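Local structure of type IV pilus assembly protein PilF (Thermus thermophilus HB8, 5OIU) at residues C[52-57]-C[101-106]; C[171-176]-C[185-190]; C[224-229]-C[258-263]; C[331-336]-C[364-369]. The protein probably hydrolyses ATP as a six-subunit, P-loop motor whose movements power the assembly of type IV pili. One frame throughout, in Å; residues are numbered along the deposited sequence.

Interaction 1 (C[52-57]-C[101-106]); sequences LPKGAL and TVYGEK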
loop_
_atom_site.group_PDB
_atom_site.type_symbol
_atom_site.label_atom_id
_atom_site.label_comp_id
_atom_site.label_asym_id
_atom_site.label_seq_id
_atom_site.Cartn_x
_atom_site.Cartn_y
_atom_site.Cartn_z
ATOM N N LEU C 52 42.968 -31.997 -3.140
ATOM C CA LEU C 52 42.986 -31.524 -4.507
ATOM C C LEU C 52 43.802 -30.244 -4.570
ATOM O O LEU C 52 43.767 -29.446 -3.625
ATOM C CB LEU C 52 41.565 -31.234 -5.003
ATOM C CG LEU C 52 40.982 -32.152 -6.066
ATOM C CD1 LEU C 52 40.926 -33.593 -5.572
ATOM C CD2 LEU C 52 39.601 -31.642 -6.454
ATOM N N PRO C 53 44.549 -30.020 -5.650
ATOM C CA PRO C 53 45.254 -28.742 -5.795
ATOM C C PRO C 53 44.268 -27.620 -6.063
ATOM O O PRO C 53 43.261 -27.810 -6.751
ATOM C CB PRO C 53 46.184 -28.982 -6.990
ATOM C CG PRO C 53 45.536 -30.080 -7.740
ATOM C CD PRO C 53 44.886 -30.959 -6.726
ATOM N N LYS C 54 44.565 -26.442 -5.508
ATOM C CA LYS C 54 43.609 -25.341 -5.522
ATOM C C LYS C 54 43.187 -24.927 -6.927
ATOM O O LYS C 54 42.100 -24.362 -7.092
ATOM C CB LYS C 54 44.189 -24.144 -4.771
ATOM C CG LYS C 54 43.138 -23.122 -4.377
ATOM C CD LYS C 54 43.450 -22.529 -3.017
ATOM C CE LYS C 54 42.605 -21.287 -2.782
ATOM N NZ LYS C 54 43.436 -20.247 -2.111
ATOM N N GLY C 55 44.000 -25.197 -7.948
ATOM C CA GLY C 55 43.546 -24.937 -9.307
ATOM C C GLY C 55 42.354 -25.773 -9.745
ATOM O O GLY C 55 41.619 -25.363 -10.649
ATOM N N ALA C 56 42.137 -26.931 -9.117
ATOM C CA ALA C 56 41.032 -27.805 -9.493
ATOM C C ALA C 56 39.679 -27.289 -9.019
ATOM O O ALA C 56 38.650 -27.776 -9.504
ATOM C CB ALA C 56 41.260 -29.206 -8.927
ATOM N N LEU C 57 39.668 -26.300 -8.111
ATOM C CA LEU C 57 38.464 -25.964 -7.353
ATOM C C LEU C 57 37.323 -25.526 -8.256
ATOM O O LEU C 57 36.213 -26.055 -8.160
ATOM C CB LEU C 57 38.765 -24.869 -6.327
ATOM C CG LEU C 57 37.539 -24.350 -5.566
ATOM C CD1 LEU C 57 37.057 -25.406 -4.581
ATOM C CD2 LEU C 57 37.841 -23.053 -4.838
ATOM N N THR C 101 33.711 -18.695 0.614
ATOM C CA THR C 101 34.640 -18.602 1.728
ATOM C C THR C 101 35.826 -17.757 1.306
ATOM O O THR C 101 35.907 -17.256 0.179
ATOM C CB THR C 101 35.145 -19.969 2.211
ATOM O OG1 THR C 101 36.085 -20.492 1.259
ATOM C CG2 THR C 101 33.996 -20.938 2.392
ATOM N N VAL C 102 36.763 -17.606 2.240
ATOM C CA VAL C 102 37.963 -16.827 1.990
ATOM C C VAL C 102 38.813 -17.428 0.881
ATOM O O VAL C 102 39.532 -16.700 0.197
ATOM C CB VAL C 102 38.739 -16.694 3.316
ATOM C CG1 VAL C 102 40.233 -16.517 3.080
ATOM C CG2 VAL C 102 38.136 -15.538 4.144
ATOM N N TYR C 103 38.716 -18.736 0.653
ATOM C CA TYR C 103 39.578 -19.425 -0.294
ATOM C C TYR C 103 38.855 -19.870 -1.559
ATOM O O TYR C 103 39.455 -20.565 -2.390
ATOM C CB TYR C 103 40.230 -20.622 0.392
ATOM C CG TYR C 103 41.177 -20.232 1.504
ATOM C CD1 TYR C 103 42.179 -19.286 1.295
ATOM C CD2 TYR C 103 41.070 -20.804 2.764
ATOM C CE1 TYR C 103 43.054 -18.930 2.304
ATOM C CE2 TYR C 103 41.936 -20.453 3.785
ATOM C CZ TYR C 103 42.931 -19.520 3.549
ATOM O OH TYR C 103 43.790 -19.180 4.566
ATOM N N GLY C 104 37.594 -19.476 -1.739
ATOM C CA GLY C 104 36.779 -19.901 -2.853
ATOM C C GLY C 104 35.471 -20.454 -2.347
ATOM O O GLY C 104 35.067 -20.197 -1.210
ATOM N N GLU C 105 34.797 -21.236 -3.179
ATOM C CA GLU C 105 33.485 -21.765 -2.828
ATOM C C GLU C 105 33.603 -23.150 -2.207
ATOM O O GLU C 105 34.272 -24.036 -2.750
ATOM C CB GLU C 105 32.575 -21.817 -4.047
ATOM C CG GLU C 105 32.289 -20.446 -4.607
ATOM C CD GLU C 105 31.331 -20.507 -5.765
ATOM O OE1 GLU C 105 31.808 -20.690 -6.909
ATOM O OE2 GLU C 105 30.106 -20.405 -5.519
ATOM N N LYS C 106 32.948 -23.327 -1.069
ATOM C CA LYS C 106 32.856 -24.616 -0.415
ATOM C C LYS C 106 31.536 -25.245 -0.808
ATOM O O LYS C 106 30.507 -24.570 -0.863
ATOM C CB LYS C 106 32.950 -24.489 1.106
ATOM C CG LYS C 106 32.592 -25.781 1.807
ATOM C CD LYS C 106 32.795 -25.755 3.306
ATOM C CE LYS C 106 32.457 -27.135 3.871
ATOM N NZ LYS C 106 32.685 -27.282 5.311
#
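Lys54 and Leu57, at the bend that leads into helix 57-67, face the tip of a beta hairpin at Tyr103 and Gly104, the CA atoms of Leu57 and Gly104 lying 7.7 Å apart. The hairpin joins strands 90-101 and 104-111 through a type I turn from Thr101 to Gly104. No backbone bond spans the gap, so the contact is made by two side chains reaching over to it. Lys54 has CG anti to its backbone N (chi1 -163°), and the chain beyond runs to the turn and crosses Tyr103 at about a right angle. Its CE lies 3.3 Å from Tyr103 O, and Lys54 NZ is 3.8 Å from Tyr103 CD1, approaching the ring obliquely. An alanine in place of Lys54 would probably leave a gap beside Tyr103 O and the base of its ring, since CE lies on the carbonyl and NZ beside the ring. Leu57 CD2 lies against Tyr103 O and, at 3.9 Å, Gly104 CA, while Leu57 CD1 is 3.6 Å from Glu105 O. A side chain at Gly104 would run into Leu57 CD2 and also into the preceding carbonyl, which accounts for the glycine. Two polar ends turn to partners outside, Tyr103 OH to Glu183 of a neighbouring subunit and Glu105 OE2 to Lys65. Within the turn, Tyr103 N donates to Thr101 OG1 over 3.2 Å, an ST turn. Gly104 O is gripped from opposite faces of its carbonyl plane, by Thr101 N and by Thr101 OG1, which stands 2.7 Å from Gly104 O and 36° out of that plane.

Interaction 2 (C[171-176]-C[185-190]); sequences KNTQTI and PGINQT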
loop_
_atom_site.group_PDB
_atom_site.type_symbol
_atom_site.label_atom_id
_atom_site.label_comp_id
_atom_site.label_asym_id
_atom_site.label_seq_id
_atom_site.Cartn_x
_atom_site.Cartn_y
_atom_site.Cartn_z
ATOM N N LYS C 171 -11.245 -40.631 -13.187
ATOM C CA LYS C 171 -10.782 -39.246 -13.274
ATOM C C LYS C 171 -9.513 -39.123 -14.121
ATOM O O LYS C 171 -8.683 -40.036 -14.163
ATOM C CB LYS C 171 -10.509 -38.665 -11.868
ATOM C CG LYS C 171 -11.728 -38.517 -10.957
ATOM C CD LYS C 171 -11.355 -37.815 -9.653
ATOM C CE LYS C 171 -12.173 -38.298 -8.466
ATOM N NZ LYS C 171 -11.460 -38.052 -7.148
ATOM N N ASN C 172 -9.352 -37.977 -14.796
ATOM C CA ASN C 172 -8.098 -37.649 -15.479
ATOM C C ASN C 172 -7.256 -36.788 -14.540
ATOM O O ASN C 172 -7.608 -35.635 -14.263
ATOM C CB ASN C 172 -8.330 -36.941 -16.816
ATOM C CG ASN C 172 -7.012 -36.494 -17.494
ATOM O OD1 ASN C 172 -5.954 -37.086 -17.269
ATOM N ND2 ASN C 172 -7.087 -35.446 -18.329
ATOM N N THR C 173 -6.155 -37.361 -14.052
ATOM C CA THR C 173 -5.172 -36.677 -13.226
ATOM C C THR C 173 -3.945 -36.339 -14.059
ATOM O O THR C 173 -3.342 -37.227 -14.668
ATOM C CB THR C 173 -4.771 -37.555 -12.050
ATOM O OG1 THR C 173 -5.961 -37.940 -11.347
ATOM C CG2 THR C 173 -3.781 -36.816 -11.114
ATOM N N GLN C 174 -3.575 -35.059 -14.073
ATOM C CA GLN C 174 -2.477 -34.545 -14.884
ATOM C C GLN C 174 -1.585 -33.643 -14.037
ATOM O O GLN C 174 -2.075 -32.693 -13.415
ATOM C CB GLN C 174 -3.026 -33.779 -16.087
ATOM C CG GLN C 174 -1.958 -33.173 -16.968
ATOM C CD GLN C 174 -1.176 -34.227 -17.714
ATOM O OE1 GLN C 174 -1.722 -34.927 -18.580
ATOM N NE2 GLN C 174 0.110 -34.358 -17.383
ATOM N N THR C 175 -0.283 -33.930 -14.025
ATOM C CA THR C 175 0.710 -33.167 -13.280
ATOM C C THR C 175 1.629 -32.407 -14.235
ATOM O O THR C 175 1.782 -32.763 -15.403
ATOM C CB THR C 175 1.572 -34.076 -12.385
ATOM O OG1 THR C 175 2.521 -34.778 -13.191
ATOM C CG2 THR C 175 0.747 -35.106 -11.667
ATOM N N ILE C 176 2.241 -31.341 -13.724
ATOM C CA ILE C 176 3.394 -30.705 -14.349
ATOM C C ILE C 176 4.455 -30.519 -13.266
ATOM O O ILE C 176 4.171 -29.987 -12.183
ATOM C CB ILE C 176 3.026 -29.369 -15.035
ATOM C CG1 ILE C 176 4.245 -28.767 -15.740
ATOM C CG2 ILE C 176 2.380 -28.394 -14.065
ATOM C CD1 ILE C 176 4.794 -29.642 -16.819
ATOM N N PRO C 185 1.096 -45.154 -10.725
ATOM C CA PRO C 185 0.253 -45.761 -11.757
ATOM C C PRO C 185 -0.982 -44.920 -12.028
ATOM O O PRO C 185 -1.620 -44.405 -11.105
ATOM C CB PRO C 185 -0.131 -47.103 -11.137
ATOM C CG PRO C 185 -0.123 -46.821 -9.656
ATOM C CD PRO C 185 1.103 -45.964 -9.493
ATOM N N GLY C 186 -1.321 -44.778 -13.306
ATOM C CA GLY C 186 -2.598 -44.182 -13.645
ATOM C C GLY C 186 -2.766 -42.705 -13.354
ATOM O O GLY C 186 -3.899 -42.248 -13.194
ATOM N N ILE C 187 -1.687 -41.943 -13.251
ATOM C CA ILE C 187 -1.761 -40.499 -13.430
ATOM C C ILE C 187 -0.871 -40.159 -14.623
ATOM O O ILE C 187 0.067 -40.896 -14.947
ATOM C CB ILE C 187 -1.340 -39.687 -12.177
ATOM C CG1 ILE C 187 0.154 -39.851 -11.910
ATOM C CG2 ILE C 187 -2.145 -40.082 -10.960
ATOM C CD1 ILE C 187 0.657 -38.968 -10.807
ATOM N N ASN C 188 -1.182 -39.055 -15.293
ATOM C CA ASN C 188 -0.403 -38.585 -16.430
ATOM C C ASN C 188 0.572 -37.522 -15.954
ATOM O O ASN C 188 0.165 -36.531 -15.337
ATOM C CB ASN C 188 -1.305 -38.013 -17.527
ATOM C CG ASN C 188 -2.434 -38.937 -17.890
ATOM O OD1 ASN C 188 -3.613 -38.639 -17.644
ATOM N ND2 ASN C 188 -2.089 -40.073 -18.468
ATOM N N GLN C 189 1.847 -37.711 -16.248
ATOM C CA GLN C 189 2.852 -36.791 -15.751
ATOM C C GLN C 189 3.636 -36.174 -16.897
ATOM O O GLN C 189 3.964 -36.846 -17.885
ATOM C CB GLN C 189 3.784 -37.492 -14.770
ATOM C CG GLN C 189 3.057 -38.058 -13.568
ATOM C CD GLN C 189 3.988 -38.807 -12.628
ATOM O OE1 GLN C 189 4.156 -40.018 -12.750
ATOM N NE2 GLN C 189 4.586 -38.089 -11.680
ATOM N N THR C 190 3.926 -34.887 -16.739
ATOM C CA THR C 190 4.580 -34.053 -17.739
ATOM C C THR C 190 5.677 -33.263 -17.042
ATOM O O THR C 190 5.432 -32.656 -15.992
ATOM C CB THR C 190 3.562 -33.108 -18.394
ATOM O OG1 THR C 190 2.640 -33.879 -19.172
ATOM C CG2 THR C 190 4.242 -32.066 -19.292
HETATM O O HOH W 1 -5.812 -40.307 -14.292
#
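A parallel strand pair at one edge of the mixed sheet of the P-loop ATPase core brings Thr173, Gln174 and Thr175 against Ile187, Asn188 and Gln189; the axes of 173-176 and 188-190 are 4.8 Å apart and 17° from parallel. Asn188 is the residue whose backbone makes both firm bonds. Its N donates to Thr173 O, and its O accepts from Thr175 N; Asn188 N to Thr173 O and Thr175 N to Asn188 O are each 2.9 Å. Further on the pairing slackens, Thr190 N reaching Thr175 O only by a weak bond of 3.3 Å. That carbonyl has a second donor, from its own strand: the bend of Gln174 at chi2 (69°) turns CD back, and Gln174 NE2 lies 3.0 Å from Thr175 O, which sits in the amide plane. Apolar contacts add to this. Thr173 CG2 meets Ile187 CG2 at 3.7 Å, and Ile176 CD1 lies 3.5 Å from Thr190 CG2. Where the strands part at Gly186, one water donates to Lys171 O and Gly186 O and accepts from Thr173 N. Thr175 OG1 and Gln189 NE2 both bind Glu177 OE2, while Thr190 OG1 bonds Pro100 O of another subunit, and the backbone of Gln189 also bonds to that subunit. Within its own chain 188-191 is the last strand of this sheet, so its outer side is left to the neighbour. The chemistry implies a short, firmly bonded stretch around Asn188, supplemented near Gly186 by a bridging water.

Interaction 3 (C[224-229]-C[258-263]); sequences ETAKIA and MGVEPF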
loop_
_atom_site.group_PDB
_atom_site.type_symbol
_atom_site.label_atom_id
_atom_site.label_comp_id
_atom_site.label_asym_id
_atom_site.label_seq_id
_atom_site.Cartn_x
_atom_site.Cartn_y
_atom_site.Cartn_z
ATOM N N GLU C 224 2.237 -15.906 -14.235
ATOM C CA GLU C 224 1.378 -16.584 -15.209
ATOM C C GLU C 224 0.873 -17.927 -14.688
ATOM O O GLU C 224 -0.313 -18.261 -14.847
ATOM C CB GLU C 224 2.140 -16.770 -16.525
ATOM C CG GLU C 224 1.334 -16.478 -17.784
ATOM C CD GLU C 224 0.583 -15.130 -17.711
ATOM O OE1 GLU C 224 1.099 -14.175 -17.062
ATOM O OE2 GLU C 224 -0.527 -15.023 -18.305
ATOM N N THR C 225 1.758 -18.696 -14.037
ATOM C CA THR C 225 1.377 -19.999 -13.500
ATOM C C THR C 225 0.385 -19.860 -12.355
ATOM O O THR C 225 -0.601 -20.603 -12.289
ATOM C CB THR C 225 2.616 -20.774 -13.034
ATOM O OG1 THR C 225 3.457 -21.070 -14.167
ATOM C CG2 THR C 225 2.214 -22.061 -12.326
ATOM N N ALA C 226 0.626 -18.915 -11.441
ATOM C CA ALA C 226 -0.322 -18.701 -10.354
ATOM C C ALA C 226 -1.692 -18.306 -10.895
ATOM O O ALA C 226 -2.727 -18.730 -10.368
ATOM C CB ALA C 226 0.199 -17.637 -9.386
ATOM N N LYS C 227 -1.724 -17.499 -11.951
ATOM C CA LYS C 227 -3.016 -17.053 -12.448
ATOM C C LYS C 227 -3.737 -18.185 -13.173
ATOM O O LYS C 227 -4.930 -18.407 -12.941
ATOM C CB LYS C 227 -2.850 -15.812 -13.333
ATOM C CG LYS C 227 -3.313 -14.488 -12.667
ATOM C CD LYS C 227 -4.879 -14.357 -12.619
ATOM C CE LYS C 227 -5.395 -13.218 -11.688
ATOM N NZ LYS C 227 -6.646 -13.578 -10.957
ATOM N N ILE C 228 -3.025 -18.953 -14.003
ATOM C CA ILE C 228 -3.667 -20.089 -14.677
ATOM C C ILE C 228 -4.107 -21.146 -13.667
ATOM O O ILE C 228 -5.193 -21.722 -13.781
ATOM C CB ILE C 228 -2.740 -20.689 -15.749
ATOM C CG1 ILE C 228 -2.472 -19.669 -16.851
ATOM C CG2 ILE C 228 -3.344 -21.940 -16.329
ATOM C CD1 ILE C 228 -1.329 -20.031 -17.718
ATOM N N ALA C 229 -3.288 -21.407 -12.650
ATOM C CA ALA C 229 -3.687 -22.395 -11.655
ATOM C C ALA C 229 -4.929 -21.941 -10.898
ATOM O O ALA C 229 -5.828 -22.748 -10.644
ATOM C CB ALA C 229 -2.531 -22.681 -10.697
ATOM N N MET C 258 1.872 -12.312 -6.478
ATOM C CA MET C 258 2.168 -12.784 -7.788
ATOM C C MET C 258 1.188 -12.287 -8.833
ATOM O O MET C 258 1.360 -12.535 -9.995
ATOM C CB MET C 258 2.320 -14.284 -7.801
ATOM C CG MET C 258 3.450 -14.772 -6.939
ATOM S SD MET C 258 3.427 -16.522 -6.610
ATOM C CE MET C 258 4.684 -17.066 -7.707
ATOM N N GLY C 259 0.172 -11.565 -8.404
ATOM C CA GLY C 259 -0.790 -10.975 -9.301
ATOM C C GLY C 259 -2.112 -11.686 -9.379
ATOM O O GLY C 259 -2.885 -11.422 -10.304
ATOM N N VAL C 260 -2.397 -12.587 -8.453
ATOM C CA VAL C 260 -3.698 -13.226 -8.420
ATOM C C VAL C 260 -4.665 -12.264 -7.754
ATOM O O VAL C 260 -4.429 -11.833 -6.623
ATOM C CB VAL C 260 -3.640 -14.557 -7.667
ATOM C CG1 VAL C 260 -4.940 -15.318 -7.877
ATOM C CG2 VAL C 260 -2.449 -15.371 -8.142
ATOM N N GLU C 261 -5.744 -11.926 -8.450
ATOM C CA GLU C 261 -6.749 -11.034 -7.883
ATOM C C GLU C 261 -7.254 -11.587 -6.556
ATOM O O GLU C 261 -7.606 -12.771 -6.476
ATOM C CB GLU C 261 -7.934 -10.852 -8.834
ATOM C CG GLU C 261 -7.648 -9.956 -10.006
ATOM C CD GLU C 261 -7.433 -8.535 -9.576
ATOM O OE1 GLU C 261 -7.871 -8.188 -8.457
ATOM O OE2 GLU C 261 -6.837 -7.767 -10.359
ATOM N N PRO C 262 -7.306 -10.781 -5.504
ATOM C CA PRO C 262 -7.871 -11.274 -4.238
ATOM C C PRO C 262 -9.253 -11.896 -4.391
ATOM O O PRO C 262 -9.569 -12.866 -3.687
ATOM C CB PRO C 262 -7.903 -10.017 -3.360
ATOM C CG PRO C 262 -6.820 -9.142 -3.938
ATOM C CD PRO C 262 -6.823 -9.390 -5.410
ATOM N N PHE C 263 -10.094 -11.389 -5.292
ATOM C CA PHE C 263 -11.403 -12.017 -5.420
ATOM C C PHE C 263 -11.279 -13.395 -6.058
ATOM O O PHE C 263 -11.988 -14.325 -5.656
ATOM C CB PHE C 263 -12.399 -11.101 -6.167
ATOM C CG PHE C 263 -12.079 -10.835 -7.629
ATOM C CD1 PHE C 263 -12.386 -11.769 -8.613
ATOM C CD2 PHE C 263 -11.574 -9.615 -8.023
ATOM C CE1 PHE C 263 -12.133 -11.508 -9.964
ATOM C CE2 PHE C 263 -11.318 -9.347 -9.362
ATOM C CZ PHE C 263 -11.604 -10.300 -10.339
#
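Ala226 and Lys227 of helix 223-235 lie, in the P-loop ATPase domain, against the linker Met258-Glu261, which runs from the end of helix 248-257 to the start of helix 262-268; the closest pair of CA atoms is Lys227 and Val260, 5.6 Å apart. The apolar part rests on Ala226, whose CB is 3.7 Å from Val260 CG2 and 4.3 Å from Met258 CB. Val260 puts CG2 beside its backbone N, anti to its carbonyl carbon, and that is the methyl turned to Ala226; Leu255 packs on both residues. The second kind of contact is between an aliphatic chain and the backbone. Lys227 lies over the linker, its CE 3.4 Å from Gly259 O and 3.7 Å from Val260 CA. Gly259 ends the preceding helix in a Schellman motif. The polar part is indirect. Lys227 NZ comes 3.1 Å from Glu261 N, but both are donors and this is no bond, while Lys227 NZ and Glu261 OE2 stay 5.8 Å apart. Glu261 is at the N-cap position of helix 262-268, and its CB lies over one face of the Phe263 ring. Ser223, just before the helix segment, bonds Met258 O through OG. The chemistry thus implies packing by van der Waals contact, with an ammonium close to a helix start, a setting that would probably be disfavoured and that the carboxylate of Glu261, not in contact, may offset in part.

Interaction 4 (C[331-336]-C[364-369]); sequences IHELLV and KTLRED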
loop_
_atom_site.group_PDB
_atom_site.type_symbol
_atom_site.label_atom_id
_atom_site.label_comp_id
_atom_site.label_asym_id
_atom_site.label_seq_id
_atom_site.Cartn_x
_atom_site.Cartn_y
_atom_site.Cartn_z
ATOM N N ILE C 331 5.178 -32.339 10.946
ATOM C CA ILE C 331 4.285 -31.521 11.758
ATOM C C ILE C 331 3.546 -30.557 10.831
ATOM O O ILE C 331 4.074 -30.110 9.806
ATOM C CB ILE C 331 5.060 -30.769 12.868
ATOM C CG1 ILE C 331 5.891 -29.615 12.303
ATOM C CG2 ILE C 331 6.000 -31.711 13.608
ATOM C CD1 ILE C 331 6.814 -29.023 13.343
ATOM N N HIS C 332 2.306 -30.230 11.194
ATOM C CA HIS C 332 1.392 -29.653 10.224
ATOM C C HIS C 332 0.691 -28.405 10.736
ATOM O O HIS C 332 0.408 -28.253 11.926
ATOM C CB HIS C 332 0.346 -30.661 9.826
ATOM C CG HIS C 332 0.911 -31.922 9.251
ATOM N ND1 HIS C 332 0.902 -33.122 9.934
ATOM C CD2 HIS C 332 1.480 -32.175 8.049
ATOM C CE1 HIS C 332 1.455 -34.056 9.182
ATOM N NE2 HIS C 332 1.808 -33.509 8.030
ATOM N N GLU C 333 0.392 -27.524 9.790
ATOM C CA GLU C 333 -0.484 -26.383 9.997
ATOM C C GLU C 333 -1.474 -26.350 8.838
ATOM O O GLU C 333 -1.059 -26.186 7.683
ATOM C CB GLU C 333 0.336 -25.102 10.050
ATOM C CG GLU C 333 -0.376 -23.932 10.627
ATOM C CD GLU C 333 0.558 -22.777 10.808
ATOM O OE1 GLU C 333 0.851 -22.102 9.793
ATOM O OE2 GLU C 333 1.027 -22.577 11.956
ATOM N N LEU C 334 -2.773 -26.523 9.137
ATOM C CA LEU C 334 -3.804 -26.693 8.100
ATOM C C LEU C 334 -4.831 -25.569 8.191
ATOM O O LEU C 334 -5.719 -25.587 9.052
ATOM C CB LEU C 334 -4.494 -28.055 8.186
ATOM C CG LEU C 334 -5.669 -28.262 7.203
ATOM C CD1 LEU C 334 -5.288 -28.047 5.748
ATOM C CD2 LEU C 334 -6.321 -29.648 7.367
ATOM N N LEU C 335 -4.712 -24.616 7.273
ATOM C CA LEU C 335 -5.629 -23.495 7.154
ATOM C C LEU C 335 -6.742 -23.899 6.197
ATOM O O LEU C 335 -6.525 -23.967 4.980
ATOM C CB LEU C 335 -4.891 -22.256 6.654
ATOM C CG LEU C 335 -5.596 -20.900 6.737
ATOM C CD1 LEU C 335 -4.584 -19.786 6.634
ATOM C CD2 LEU C 335 -6.635 -20.738 5.647
ATOM N N VAL C 336 -7.930 -24.169 6.753
ATOM C CA VAL C 336 -9.126 -24.495 5.978
ATOM C C VAL C 336 -9.945 -23.222 5.808
ATOM O O VAL C 336 -10.312 -22.566 6.794
ATOM C CB VAL C 336 -9.955 -25.605 6.651
ATOM C CG1 VAL C 336 -11.160 -25.966 5.800
ATOM C CG2 VAL C 336 -9.109 -26.829 6.891
ATOM N N LYS C 364 -4.814 -25.376 14.515
ATOM C CA LYS C 364 -3.572 -25.545 15.258
ATOM C C LYS C 364 -2.376 -25.115 14.412
ATOM O O LYS C 364 -2.332 -25.355 13.195
ATOM C CB LYS C 364 -3.394 -26.993 15.702
ATOM C CG LYS C 364 -4.567 -27.542 16.464
ATOM C CD LYS C 364 -4.129 -28.242 17.742
ATOM C CE LYS C 364 -5.171 -28.059 18.864
ATOM N NZ LYS C 364 -4.997 -26.786 19.650
ATOM N N THR C 365 -1.403 -24.466 15.069
ATOM C CA THR C 365 -0.169 -24.048 14.409
ATOM C C THR C 365 0.849 -25.178 14.400
ATOM O O THR C 365 0.721 -26.167 15.120
ATOM C CB THR C 365 0.494 -22.851 15.100
ATOM O OG1 THR C 365 0.900 -23.231 16.420
ATOM C CG2 THR C 365 -0.407 -21.668 15.159
ATOM N N LEU C 366 1.894 -24.977 13.589
ATOM C CA LEU C 366 3.028 -25.891 13.542
ATOM C C LEU C 366 3.564 -26.214 14.938
ATOM O O LEU C 366 3.836 -27.375 15.268
ATOM C CB LEU C 366 4.142 -25.274 12.706
ATOM C CG LEU C 366 4.074 -25.176 11.193
ATOM C CD1 LEU C 366 5.363 -24.504 10.696
ATOM C CD2 LEU C 366 3.869 -26.561 10.589
ATOM N N ARG C 367 3.760 -25.182 15.759
ATOM C CA ARG C 367 4.393 -25.386 17.053
ATOM C C ARG C 367 3.445 -26.078 18.020
ATOM O O ARG C 367 3.865 -26.937 18.812
ATOM C CB ARG C 367 4.864 -24.048 17.603
ATOM C CG ARG C 367 5.590 -24.138 18.917
ATOM C CD ARG C 367 5.808 -22.747 19.442
ATOM N NE ARG C 367 7.039 -22.158 18.938
ATOM C CZ ARG C 367 7.212 -20.854 18.725
ATOM N NH1 ARG C 367 6.213 -19.996 18.961
ATOM N NH2 ARG C 367 8.386 -20.411 18.277
ATOM N N GLU C 368 2.155 -25.737 17.952
ATOM C CA GLU C 368 1.151 -26.481 18.704
ATOM C C GLU C 368 1.133 -27.948 18.278
ATOM O O GLU C 368 1.187 -28.854 19.119
ATOM C CB GLU C 368 -0.219 -25.829 18.517
ATOM C CG GLU C 368 -0.453 -24.588 19.392
ATOM C CD GLU C 368 -1.511 -23.661 18.812
ATOM O OE1 GLU C 368 -2.177 -24.069 17.844
ATOM O OE2 GLU C 368 -1.681 -22.523 19.307
ATOM N N ASP C 369 1.078 -28.201 16.969
ATOM C CA ASP C 369 1.144 -29.571 16.474
ATOM C C ASP C 369 2.449 -30.233 16.900
ATOM O O ASP C 369 2.459 -31.381 17.369
ATOM C CB ASP C 369 0.993 -29.587 14.946
ATOM C CG ASP C 369 0.718 -30.993 14.387
ATOM O OD1 ASP C 369 -0.416 -31.507 14.580
ATOM O OD2 ASP C 369 1.628 -31.574 13.737
HETATM O O HOH W 2 -0.990 -32.761 12.370
HETATM O O HOH W 3 -1.778 -29.521 12.813
#
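Glu333 stretches from strand 328-336 to the first turn of helix 366-374. Its CB touches Leu366 CD2 at 3.9 Å. CG, anti to the backbone N (chi1 -164°), comes next and lies 3.5 Å from Lys364 O. The chain then extends past Thr365, where Glu333 OE2 is 3.2 Å from Thr365 CB, and ends in a hydrogen bond of 3.0 Å from Leu366 N to Glu333 OE2, met 37° above the carboxylate plane. The other oxygen, OE1, takes a weak bond from Ala248 N. An alanine at Glu333 would probably leave Leu366 N without its acceptor and open a gap beside Thr365. The strand is the last, antiparallel one of the P-loop ATPase sheet, and the helix starts in a capping box: Glu368 N donates to Thr365 OG1, and Thr365 N is 2.9 Å from Glu368 OE1. Leu366 CD2 also sits 3.6 Å from Ile331 O, and meets Ile331 CG1 by apolar contact. Further along the helix, Asp369 comes back to the strand: His332 N bonds Asp369 OD2 over 3.0 Å, from 57° above the carboxylate plane, and Lys373 makes a salt bridge to the same oxygen. Asp369 OD1 takes a bond from a water that lies in plane at the edge of the His332 ring, bonded to ND1. A second water donates to His332 O and, weakly, to Asp369 OD1, while the His332 ring stacks with Phe126.

Interactions 2 and 4 are the buried contacts and share the mixed sheet of the ATPase core, at its two outermost strands, with about 17 Å between their nearest atoms. Interaction 2 ties strand to strand through backbone bonds, whereas interaction 4 ties strand to helix through two carboxylates that accept from backbone N-H groups. Interactions 1 and 3 are only partly buried and rest on van der Waals contact, each with a lysine chain lying over a carbonyl. Interaction 3 comes within about 7 Å of interaction 2. Interaction 1 stands apart in the antiparallel sheet, its nearest atoms about 26 Å from interaction 3, and like interaction 2 it borders another subunit.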